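Long-range contact in protein OS-9 homolog (Saccharomyces cerevisiae, PDB 2YMA), which acts as an endoplasmic reticulum lectin that delivers misfolded lumenal glycoproteins for degradation, here represented by its dimerization domain: residues Pro16-Pro28 with Lys57-Val71. Sequence-based numbering, arbitrary orientation.
Sequences PIFLGSGIYFLRP and KFGNAINKMLSLRLV
The Phe58 ring of segment 57-71 carries methyl CD1 of Ile23, from the hairpin 16-28, squarely over the middle of one face, a CH-pi contact with the carbon 3.5 Å from the centroid and 9° off the ring normal; the edge-to-face partner of the same ring is Phe116. Beyond the C-terminal end of the helix, Leu70 lays its CD1 over one face of the Phe25 ring, off centre toward the rim, 3.8 Å from Phe25 CG. Met65 completes a Met-aromatic contact, its SD coming obliquely to within 3.7 Å of Phe25 CE1. NE of Arg27 lies at the in-plane edge of the Phe25 ring, while Phe25 CE2 sits over a face of the guanidinium. The edge of that guanidinium meets the carbonyl of Leu70: NH2 of Arg27 donates to Leu70 O over 2.7 Å at 155°, and NH1 adds a weak second bond. NH2 is also shared with Asp35 in a salt bridge. The helix packs obliquely on a hairpin of strands 14-20 and 23-28, part of the mixed sheet of the Yos9 dimerization domain, whose strand 98-106 meets Met65 through Leu104; the type I' turn from Gly20 to Ile23 links the hairpin strands, and a classic beta bulge places Leu19 and Gly20 opposite Ile23. Small Ala61 lets helix and hairpin come close here, its CB 3.6 Å from Leu19 CB. With CG anti to the carbonyl carbon (chi1 -60°), Leu19 lies obliquely over the helix, and its CD1 reaches Met65 CB at 3.9 Å. Past the Schellman motif that ends the helix, Leu70 turns back to the strands, Leu70 CD2 meeting Ile17 CD1 tip to tip. At the turn, Ser21 CB packs against Lys57 CB at 3.7 Å, whereas the lysine chain runs on, extended, to a salt bridge with Asp41.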
ATOM      1  N   PRO A  16      12.430 -19.313   6.666  1.00 70.38           N
ATOM      2  CA  PRO A  16      10.991 -19.456   6.914  1.00 81.56           C
ATOM      3  C   PRO A  16      10.679 -19.568   8.397  1.00 63.48           C
ATOM      4  O   PRO A  16      11.313 -20.339   9.088  1.00 73.70           O
ATOM      5  CB  PRO A  16      10.636 -20.773   6.206  1.00 71.84           C
ATOM      6  CG  PRO A  16      11.967 -21.418   5.823  1.00 62.35           C
ATOM      7  CD  PRO A  16      13.070 -20.617   6.445  1.00 58.15           C
ATOM      8  N   ILE A  17       9.712 -18.789   8.867  1.00 71.92           N
ATOM      9  CA  ILE A  17       9.269 -18.838  10.248  1.00 50.68           C
ATOM     10  C   ILE A  17       7.770 -19.137  10.259  1.00 54.04           C
ATOM     11  O   ILE A  17       6.966 -18.414   9.661  1.00 65.16           O
ATOM     12  CB  ILE A  17       9.526 -17.497  10.960  1.00 59.09           C
ATOM     13  CG1 ILE A  17      11.023 -17.165  10.954  1.00 54.73           C
ATOM     14  CG2 ILE A  17       8.960 -17.522  12.374  1.00 45.27           C
ATOM     15  CD1 ILE A  17      11.339 -15.747  11.417  1.00 50.83           C
ATOM     16  N   PHE A  18       7.408 -20.214  10.936  1.00 52.09           N
ATOM     17  CA  PHE A  18       6.033 -20.685  10.997  1.00 54.78           C
ATOM     18  C   PHE A  18       5.097 -19.758  11.775  1.00 54.69           C
ATOM     19  O   PHE A  18       5.296 -19.528  12.973  1.00 61.13           O
ATOM     20  CB  PHE A  18       6.009 -22.073  11.637  1.00 60.68           C
ATOM     21  CG  PHE A  18       4.686 -22.759  11.533  1.00 75.99           C
ATOM     22  CD1 PHE A  18       4.062 -22.895  10.300  1.00 86.07           C
ATOM     23  CD2 PHE A  18       4.063 -23.277  12.660  1.00 60.99           C
ATOM     24  CE1 PHE A  18       2.839 -23.527  10.188  1.00 84.50           C
ATOM     25  CE2 PHE A  18       2.831 -23.918  12.556  1.00 63.07           C
ATOM     26  CZ  PHE A  18       2.224 -24.047  11.318  1.00 78.42           C
ATOM     27  N   LEU A  19       4.067 -19.249  11.095  1.00 52.73           N
ATOM     28  CA  LEU A  19       3.062 -18.400  11.738  1.00 50.15           C
ATOM     29  C   LEU A  19       1.833 -19.218  12.133  1.00 57.50           C
ATOM     30  O   LEU A  19       0.910 -18.729  12.798  1.00 56.79           O
ATOM     31  CB  LEU A  19       2.653 -17.260  10.811  1.00 42.38           C
ATOM     32  CG  LEU A  19       3.779 -16.309  10.395  1.00 47.23           C
ATOM     33  CD1 LEU A  19       3.196 -15.080   9.710  1.00 35.08           C
ATOM     34  CD2 LEU A  19       4.595 -15.909  11.611  1.00 43.88           C
ATOM     35  N   GLY A  20       1.821 -20.472  11.708  1.00 67.14           N
ATOM     36  CA  GLY A  20       0.681 -21.328  11.950  1.00 71.48           C
ATOM     37  C   GLY A  20      -0.317 -21.278  10.816  1.00 78.01           C
ATOM     38  O   GLY A  20      -0.174 -20.479   9.888  1.00 69.16           O
ATOM     39  N   SER A  21      -1.327 -22.141  10.902  1.00 80.07           N
ATOM     40  CA  SER A  21      -2.392 -22.227   9.905  1.00 68.98           C
ATOM     41  C   SER A  21      -1.858 -22.464   8.486  1.00 75.86           C
ATOM     42  O   SER A  21      -2.450 -21.993   7.525  1.00 67.49           O
ATOM     43  CB  SER A  21      -3.264 -20.966   9.934  1.00 88.33           C
ATOM     44  OG  SER A  21      -3.968 -20.843  11.157  1.00 80.93           O
ATOM     45  N   GLY A  22      -0.746 -23.188   8.365  1.00 65.50           N
ATOM     46  CA  GLY A  22      -0.115 -23.422   7.072  1.00 55.93           C
ATOM     47  C   GLY A  22       0.496 -22.187   6.420  1.00 76.27           C
ATOM     48  O   GLY A  22       0.663 -22.144   5.199  1.00 77.38           O
ATOM     49  N   ILE A  23       0.836 -21.181   7.226  1.00 53.39           N
ATOM     50  CA  ILE A  23       1.394 -19.935   6.700  1.00 53.98           C
ATOM     51  C   ILE A  23       2.785 -19.679   7.269  1.00 54.27           C
ATOM     52  O   ILE A  23       3.019 -19.852   8.467  1.00 54.91           O
ATOM     53  CB  ILE A  23       0.466 -18.733   7.013  1.00 55.14           C
ATOM     54  CG1 ILE A  23      -0.935 -18.999   6.466  1.00 45.47           C
ATOM     55  CG2 ILE A  23       1.028 -17.446   6.445  1.00 45.41           C
ATOM     56  CD1 ILE A  23      -1.956 -17.936   6.826  1.00 50.81           C
ATOM     57  N   TYR A  24       3.710 -19.267   6.412  1.00 59.91           N
ATOM     58  CA  TYR A  24       5.069 -18.973   6.859  1.00 57.74           C
ATOM     59  C   TYR A  24       5.521 -17.562   6.546  1.00 56.67           C
ATOM     60  O   TYR A  24       5.295 -17.051   5.445  1.00 58.24           O
ATOM     61  CB  TYR A  24       6.057 -19.933   6.215  1.00 54.79           C
ATOM     62  CG  TYR A  24       5.978 -21.322   6.763  1.00 53.77           C
ATOM     63  CD1 TYR A  24       5.065 -22.243   6.240  1.00 58.53           C
ATOM     64  CD2 TYR A  24       6.815 -21.725   7.811  1.00 54.76           C
ATOM     65  CE1 TYR A  24       4.976 -23.545   6.751  1.00 50.06           C
ATOM     66  CE2 TYR A  24       6.743 -23.015   8.327  1.00 55.94           C
ATOM     67  CZ  TYR A  24       5.824 -23.925   7.790  1.00 60.86           C
ATOM     68  OH  TYR A  24       5.757 -25.208   8.294  1.00 70.32           O
ATOM     69  N   PHE A  25       6.185 -16.947   7.516  1.00 49.86           N
ATOM     70  CA  PHE A  25       6.874 -15.684   7.285  1.00 45.39           C
ATOM     71  C   PHE A  25       8.218 -16.001   6.618  1.00 51.11           C
ATOM     72  O   PHE A  25       9.038 -16.752   7.162  1.00 55.83           O
ATOM     73  CB  PHE A  25       7.081 -14.945   8.622  1.00 45.17           C
ATOM     74  CG  PHE A  25       7.567 -13.523   8.480  1.00 48.28           C
ATOM     75  CD1 PHE A  25       6.665 -12.475   8.346  1.00 49.98           C
ATOM     76  CD2 PHE A  25       8.923 -13.234   8.504  1.00 48.05           C
ATOM     77  CE1 PHE A  25       7.106 -11.155   8.227  1.00 38.32           C
ATOM     78  CE2 PHE A  25       9.373 -11.924   8.391  1.00 40.89           C
ATOM     79  CZ  PHE A  25       8.465 -10.884   8.252  1.00 43.52           C
ATOM     80  N   LEU A  26       8.448 -15.437   5.442  1.00 47.95           N
ATOM     81  CA  LEU A  26       9.726 -15.623   4.754  1.00 48.74           C
ATOM     82  C   LEU A  26      10.597 -14.399   4.939  1.00 53.06           C
ATOM     83  O   LEU A  26      10.319 -13.324   4.388  1.00 48.22           O
ATOM     84  CB  LEU A  26       9.514 -15.874   3.258  1.00 44.48           C
ATOM     85  CG  LEU A  26       8.793 -17.190   2.979  1.00 45.86           C
ATOM     86  CD1 LEU A  26       8.688 -17.486   1.485  1.00 49.50           C
ATOM     87  CD2 LEU A  26       9.538 -18.287   3.687  1.00 52.41           C
ATOM     88  N   ARG A  27      11.649 -14.556   5.725  1.00 67.41           N
ATOM     89  CA  ARG A  27      12.554 -13.452   5.946  1.00 55.22           C
ATOM     90  C   ARG A  27      13.814 -13.625   5.143  1.00 59.57           C
ATOM     91  O   ARG A  27      14.584 -14.549   5.379  1.00 61.09           O
ATOM     92  CB  ARG A  27      12.942 -13.312   7.409  1.00 50.12           C
ATOM     93  CG  ARG A  27      14.174 -12.432   7.532  1.00 61.06           C
ATOM     94  CD  ARG A  27      14.037 -11.374   8.593  1.00 60.50           C
ATOM     95  NE  ARG A  27      12.897 -10.477   8.405  1.00 47.78           N
ATOM     96  CZ  ARG A  27      12.327  -9.826   9.416  1.00 44.28           C
ATOM     97  NH1 ARG A  27      12.799 -10.006  10.652  1.00 38.74           N
ATOM     98  NH2 ARG A  27      11.297  -9.011   9.212  1.00 39.81           N
ATOM     99  N   PRO A  28      14.051 -12.705   4.212  1.00 64.02           N
ATOM    100  CA  PRO A  28      15.256 -12.771   3.381  1.00 53.89           C
ATOM    101  C   PRO A  28      16.517 -12.589   4.221  1.00 71.49           C
ATOM    102  O   PRO A  28      16.534 -11.720   5.106  1.00 67.04           O
ATOM    103  CB  PRO A  28      15.084 -11.590   2.424  1.00 53.87           C
ATOM    104  CG  PRO A  28      14.194 -10.626   3.158  1.00 56.26           C
ATOM    105  CD  PRO A  28      13.263 -11.483   3.978  1.00 60.88           C
ATOM    106  N   LYS A  57      -7.642 -17.680   8.988  1.00 64.70           N
ATOM    107  CA  LYS A  57      -6.299 -18.225   9.135  1.00 64.39           C
ATOM    108  C   LYS A  57      -5.234 -17.134   9.079  1.00 60.03           C
ATOM    109  O   LYS A  57      -4.312 -17.113   9.885  1.00 52.76           O
ATOM    110  CB  LYS A  57      -6.039 -19.284   8.072  1.00 63.18           C
ATOM    111  CG  LYS A  57      -6.880 -20.525   8.261  1.00 72.03           C
ATOM    112  CD  LYS A  57      -6.674 -21.522   7.131  1.00 75.44           C
ATOM    113  CE  LYS A  57      -7.388 -22.839   7.410  1.00 69.81           C
ATOM    114  NZ  LYS A  57      -7.432 -23.697   6.189  1.00 82.01           N
ATOM    115  N   PHE A  58      -5.368 -16.223   8.124  1.00 67.00           N
ATOM    116  CA  PHE A  58      -4.413 -15.137   7.995  1.00 44.85           C
ATOM    117  C   PHE A  58      -4.476 -14.201   9.191  1.00 54.07           C
ATOM    118  O   PHE A  58      -3.448 -13.715   9.658  1.00 43.02           O
ATOM    119  CB  PHE A  58      -4.612 -14.391   6.674  1.00 56.29           C
ATOM    120  CG  PHE A  58      -3.774 -14.933   5.556  1.00 52.49           C
ATOM    121  CD1 PHE A  58      -4.206 -16.013   4.810  1.00 47.89           C
ATOM    122  CD2 PHE A  58      -2.536 -14.384   5.273  1.00 39.94           C
ATOM    123  CE1 PHE A  58      -3.429 -16.524   3.785  1.00 55.43           C
ATOM    124  CE2 PHE A  58      -1.752 -14.893   4.262  1.00 47.91           C
ATOM    125  CZ  PHE A  58      -2.202 -15.966   3.509  1.00 55.22           C
ATOM    126  N   GLY A  59      -5.677 -13.971   9.710  1.00 42.92           N
ATOM    127  CA  GLY A  59      -5.804 -13.224  10.949  1.00 51.38           C
ATOM    128  C   GLY A  59      -4.898 -13.788  12.037  1.00 67.81           C
ATOM    129  O   GLY A  59      -4.175 -13.039  12.697  1.00 64.44           O
ATOM    130  N   ASN A  60      -4.932 -15.109  12.225  1.00 51.33           N
ATOM    131  CA  ASN A  60      -4.119 -15.762  13.249  1.00 56.68           C
ATOM    132  C   ASN A  60      -2.629 -15.624  12.975  1.00 55.31           C
ATOM    133  O   ASN A  60      -1.837 -15.343  13.886  1.00 55.68           O
ATOM    134  CB  ASN A  60      -4.457 -17.258  13.353  1.00 62.35           C
ATOM    135  CG  ASN A  60      -5.883 -17.511  13.771  1.00 72.81           C
ATOM    136  OD1 ASN A  60      -6.490 -16.701  14.472  1.00 81.21           O
ATOM    137  ND2 ASN A  60      -6.434 -18.640  13.335  1.00 72.13           N
ATOM    138  N   ALA A  61      -2.244 -15.842  11.720  1.00 50.02           N
ATOM    139  CA  ALA A  61      -0.839 -15.736  11.338  1.00 56.25           C
ATOM    140  C   ALA A  61      -0.292 -14.316  11.565  1.00 58.50           C
ATOM    141  O   ALA A  61       0.861 -14.147  12.001  1.00 44.87           O
ATOM    142  CB  ALA A  61      -0.650 -16.164   9.887  1.00 44.34           C
ATOM    143  N   ILE A  62      -1.120 -13.308  11.272  1.00 46.86           N
ATOM    144  CA  ILE A  62      -0.733 -11.904  11.434  1.00 46.83           C
ATOM    145  C   ILE A  62      -0.503 -11.597  12.902  1.00 58.73           C
ATOM    146  O   ILE A  62       0.521 -11.007  13.270  1.00 56.51           O
ATOM    147  CB  ILE A  62      -1.785 -10.920  10.841  1.00 52.55           C
ATOM    148  CG1 ILE A  62      -1.829 -11.029   9.314  1.00 53.27           C
ATOM    149  CG2 ILE A  62      -1.486  -9.490  11.238  1.00 44.30           C
ATOM    150  CD1 ILE A  62      -0.473 -10.973   8.667  1.00 58.49           C
ATOM    151  N   ASN A  63      -1.441 -12.014  13.746  1.00 59.71           N
ATOM    152  CA  ASN A  63      -1.275 -11.845  15.190  1.00 60.35           C
ATOM    153  C   ASN A  63       0.004 -12.475  15.709  1.00 54.36           C
ATOM    154  O   ASN A  63       0.689 -11.897  16.546  1.00 47.69           O
ATOM    155  CB  ASN A  63      -2.476 -12.386  15.953  1.00 46.32           C
ATOM    156  CG  ASN A  63      -3.650 -11.434  15.917  1.00 62.80           C
ATOM    157  OD1 ASN A  63      -3.477 -10.219  15.986  1.00 68.42           O
ATOM    158  ND2 ASN A  63      -4.849 -11.976  15.793  1.00 68.65           N
ATOM    159  N   LYS A  64       0.327 -13.657  15.200  1.00 44.92           N
ATOM    160  CA  LYS A  64       1.556 -14.337  15.596  1.00 55.30           C
ATOM    161  C   LYS A  64       2.779 -13.546  15.125  1.00 47.26           C
ATOM    162  O   LYS A  64       3.740 -13.348  15.877  1.00 55.95           O
ATOM    163  CB  LYS A  64       1.594 -15.776  15.039  1.00 46.82           C
ATOM    164  CG  LYS A  64       2.825 -16.572  15.467  1.00 61.65           C
ATOM    165  CD  LYS A  64       2.459 -17.714  16.403  1.00 80.34           C
ATOM    166  CE  LYS A  64       3.388 -18.901  16.173  1.00106.36           C
ATOM    167  NZ  LYS A  64       2.942 -20.129  16.888  1.00118.85           N
ATOM    168  N   MET A  65       2.739 -13.116  13.867  1.00 44.51           N
ATOM    169  CA  MET A  65       3.800 -12.301  13.289  1.00 45.96           C
ATOM    170  C   MET A  65       4.071 -11.097  14.180  1.00 54.61           C
ATOM    171  O   MET A  65       5.227 -10.775  14.478  1.00 49.78           O
ATOM    172  CB  MET A  65       3.391 -11.829  11.900  1.00 49.23           C
ATOM    173  CG  MET A  65       4.413 -10.964  11.196  1.00 42.22           C
ATOM    174  SD  MET A  65       3.780 -10.391   9.584  1.00 49.22           S
ATOM    175  CE  MET A  65       2.637  -9.125  10.130  1.00 50.61           C
ATOM    176  N   LEU A  66       2.998 -10.438  14.608  1.00 43.57           N
ATOM    177  CA  LEU A  66       3.102  -9.286  15.501  1.00 42.36           C
ATOM    178  C   LEU A  66       3.649  -9.618  16.895  1.00 52.19           C
ATOM    179  O   LEU A  66       4.498  -8.886  17.419  1.00 62.99           O
ATOM    180  CB  LEU A  66       1.756  -8.568  15.600  1.00 44.22           C
ATOM    181  CG  LEU A  66       1.353  -7.905  14.281  1.00 52.48           C
ATOM    182  CD1 LEU A  66      -0.086  -7.396  14.311  1.00 52.12           C
ATOM    183  CD2 LEU A  66       2.327  -6.792  13.962  1.00 44.61           C
ATOM    184  N   SER A  67       3.169 -10.718  17.478  1.00 58.19           N
ATOM    185  CA  SER A  67       3.653 -11.214  18.772  1.00 64.53           C
ATOM    186  C   SER A  67       5.145 -11.467  18.737  1.00 70.03           C
ATOM    187  O   SER A  67       5.861 -11.188  19.701  1.00 76.93           O
ATOM    188  CB  SER A  67       2.943 -12.517  19.143  1.00 55.72           C
ATOM    189  OG  SER A  67       1.546 -12.306  19.243  1.00 94.83           O
ATOM    190  N   LEU A  68       5.600 -12.012  17.616  1.00 62.00           N
ATOM    191  CA  LEU A  68       7.004 -12.321  17.428  1.00 51.95           C
ATOM    192  C   LEU A  68       7.853 -11.062  17.224  1.00 56.24           C
ATOM    193  O   LEU A  68       9.084 -11.113  17.306  1.00 45.45           O
ATOM    194  CB  LEU A  68       7.175 -13.312  16.270  1.00 48.87           C
ATOM    195  CG  LEU A  68       6.655 -14.727  16.570  1.00 60.14           C
ATOM    196  CD1 LEU A  68       6.920 -15.684  15.427  1.00 52.15           C
ATOM    197  CD2 LEU A  68       7.296 -15.244  17.846  1.00 52.12           C
ATOM    198  N   ARG A  69       7.192  -9.930  16.982  1.00 50.51           N
ATOM    199  CA  ARG A  69       7.881  -8.671  16.695  1.00 50.82           C
ATOM    200  C   ARG A  69       8.810  -8.778  15.477  1.00 56.05           C
ATOM    201  O   ARG A  69       9.907  -8.217  15.470  1.00 49.23           O
ATOM    202  CB  ARG A  69       8.672  -8.184  17.918  1.00 58.16           C
ATOM    203  CG  ARG A  69       7.830  -7.566  19.023  1.00 72.29           C
ATOM    204  CD  ARG A  69       8.641  -7.432  20.318  1.00 91.07           C
ATOM    205  NE  ARG A  69       8.403  -8.531  21.254  1.00112.03           N
ATOM    206  CZ  ARG A  69       9.333  -9.062  22.041  1.00112.41           C
ATOM    207  NH1 ARG A  69      10.573  -8.602  22.001  1.00105.25           N
ATOM    208  NH2 ARG A  69       9.024 -10.056  22.860  1.00116.83           N
ATOM    209  N   LEU A  70       8.358  -9.483  14.445  1.00 53.88           N
ATOM    210  CA  LEU A  70       9.176  -9.717  13.260  1.00 49.53           C
ATOM    211  C   LEU A  70       9.304  -8.491  12.362  1.00 57.93           C
ATOM    212  O   LEU A  70      10.258  -8.381  11.588  1.00 57.40           O
ATOM    213  CB  LEU A  70       8.602 -10.881  12.444  1.00 47.08           C
ATOM    214  CG  LEU A  70       8.562 -12.220  13.170  1.00 52.74           C
ATOM    215  CD1 LEU A  70       7.976 -13.267  12.268  1.00 39.14           C
ATOM    216  CD2 LEU A  70       9.976 -12.593  13.593  1.00 49.58           C
ATOM    217  N   VAL A  71       8.346  -7.574  12.425  1.00 42.95           N
ATOM    218  CA  VAL A  71       8.415  -6.457  11.498  1.00 46.68           C
ATOM    219  C   VAL A  71       8.766  -5.145  12.177  1.00 59.12           C
ATOM    220  O   VAL A  71       8.295  -4.822  13.278  1.00 49.76           O
ATOM    221  CB  VAL A  71       7.158  -6.295  10.560  1.00 52.28           C
ATOM    222  CG1 VAL A  71       6.453  -7.609  10.300  1.00 38.87           C
ATOM    223  CG2 VAL A  71       6.233  -5.239  11.057  1.00 49.55           C
TER